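Local coordinates for Asl2047 protein (Nostoc sp., PDB 3HFN), which is an Hfq homologue of the Sm fold that probably binds RNA as a hexameric ring, with RNA-binding properties altered from those of other Hfq proteins, at residues A[17-20]-A[25-28]. Sequence-based numbering, arbitrary orientation.
Sequences QNLI and PVEI
Leu19, in the last turn of helix 10-20, reaches Pro25 and Val26 of the segment 25-28, and the encounter is a compact example of how the Sm fold of the Hfq family joins its N-terminal helix to its bent antiparallel sheet. Only four residues separate the two segments, so the chain turns through a short loop, and the end of the helix stays beside the strand that follows. Even so, the backbones stay apart: the closest pair of CA atoms, Leu19 and Pro25, lies at 7.9 Å, and a single leucine spans the interval.

Leu19 CB leaves the helix toward the strand but is still 6.3 Å from Val26 CG2. Leu19 CG, anti to the backbone N (chi1 173°), carries the chain onward from the helix and comes to 5.0 Å from Val26 CG2. There the side chain forks. Leu19 CD1 lies 4.1 Å from Pro25 O, a loose approach of a methyl to a carbonyl oxygen, without a hydrogen bond. CD2 turns to the valine, whose CB also points toward the helix.

The leucine-valine part of the contact is apolar and rather loose, resting on dispersion and the exclusion of water around two buried side chains. Val26 ties the site into the sheet: its backbone is hydrogen-bonded to Gly38, and its side chain also packs on Val40 of strand 35-43 and Leu68 of strand 65-70. Leu19 in turn touches Ala24 in the connecting loop. Between the two side chains, the nearest approach is methyl to methyl, Leu19 CD2 to Val26 CG2 at 4.3 Å.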
loop_
_atom_site.group_PDB
_atom_site.type_symbol
_atom_site.label_atom_id
_atom_site.label_comp_id
_atom_site.label_asym_id
_atom_site.label_seq_id
_atom_site.Cartn_x
_atom_site.Cartn_y
_atom_site.Cartn_z
ATOM N N GLN A 17 0.513 -23.046 -8.037
ATOM C CA GLN A 17 -0.164 -24.283 -8.384
ATOM C C GLN A 17 0.745 -25.503 -8.457
ATOM O O GLN A 17 0.483 -26.490 -7.810
ATOM C CB GLN A 17 -0.951 -24.083 -9.683
ATOM C CG GLN A 17 -1.991 -22.985 -9.521
ATOM C CD GLN A 17 -3.408 -23.313 -10.031
ATOM O OE1 GLN A 17 -3.597 -23.750 -11.155
ATOM N NE2 GLN A 17 -4.407 -23.031 -9.198
ATOM N N ASN A 18 1.822 -25.392 -9.231
ATOM C CA ASN A 18 2.921 -26.379 -9.372
ATOM C C ASN A 18 3.857 -26.552 -8.171
ATOM O O ASN A 18 4.719 -27.439 -8.165
ATOM C CB ASN A 18 3.810 -25.988 -10.544
ATOM C CG ASN A 18 3.025 -25.777 -11.870
ATOM O OD1 ASN A 18 1.779 -25.789 -11.922
ATOM N ND2 ASN A 18 3.774 -25.581 -12.943
ATOM N N LEU A 19 3.687 -25.694 -7.167
ATOM C CA LEU A 19 4.457 -25.710 -5.941
ATOM C C LEU A 19 3.573 -26.120 -4.750
ATOM O O LEU A 19 4.086 -26.586 -3.724
ATOM C CB LEU A 19 5.064 -24.335 -5.778
ATOM C CG LEU A 19 5.811 -23.834 -4.579
ATOM C CD1 LEU A 19 7.352 -23.955 -4.768
ATOM C CD2 LEU A 19 5.363 -22.388 -4.498
ATOM N N ILE A 20 2.248 -25.969 -4.887
ATOM C CA ILE A 20 1.335 -26.651 -3.969
ATOM C C ILE A 20 1.181 -28.101 -4.423
ATOM O O ILE A 20 0.943 -28.993 -3.605
ATOM C CB ILE A 20 -0.059 -25.911 -3.656
ATOM C CG1 ILE A 20 -0.827 -25.421 -4.899
ATOM C CG2 ILE A 20 0.143 -24.733 -2.723
ATOM C CD1 ILE A 20 -1.714 -24.131 -4.676
ATOM N N PRO A 25 9.270 -26.448 -1.049
ATOM C CA PRO A 25 9.571 -25.531 0.026
ATOM C C PRO A 25 9.824 -24.159 -0.587
ATOM O O PRO A 25 10.131 -24.094 -1.763
ATOM C CB PRO A 25 10.852 -26.083 0.618
ATOM C CG PRO A 25 11.288 -27.168 -0.229
ATOM C CD PRO A 25 10.479 -27.144 -1.488
ATOM N N VAL A 26 9.660 -23.105 0.217
ATOM C CA VAL A 26 9.593 -21.753 -0.288
ATOM C C VAL A 26 9.855 -20.782 0.817
ATOM O O VAL A 26 9.415 -20.980 1.919
ATOM C CB VAL A 26 8.201 -21.484 -0.983
ATOM C CG1 VAL A 26 7.143 -21.146 0.035
ATOM C CG2 VAL A 26 8.273 -20.375 -2.010
ATOM N N GLU A 27 10.659 -19.781 0.501
ATOM C CA GLU A 27 10.823 -18.525 1.257
ATOM C C GLU A 27 10.044 -17.373 0.625
ATOM O O GLU A 27 10.288 -16.971 -0.515
ATOM C CB GLU A 27 12.296 -18.110 1.296
ATOM C CG GLU A 27 12.595 -16.869 2.107
ATOM C CD GLU A 27 14.038 -16.456 1.975
ATOM O OE1 GLU A 27 14.420 -16.175 0.819
ATOM O OE2 GLU A 27 14.804 -16.420 2.998
ATOM N N ILE A 28 9.129 -16.805 1.406
ATOM C CA ILE A 28 8.287 -15.662 1.001
ATOM C C ILE A 28 8.721 -14.428 1.782
ATOM O O ILE A 28 8.548 -14.365 3.007
ATOM C CB ILE A 28 6.814 -15.942 1.345
ATOM C CG1 ILE A 28 6.335 -17.276 0.718
ATOM C CG2 ILE A 28 5.949 -14.740 0.943
ATOM C CD1 ILE A 28 5.382 -18.018 1.566
#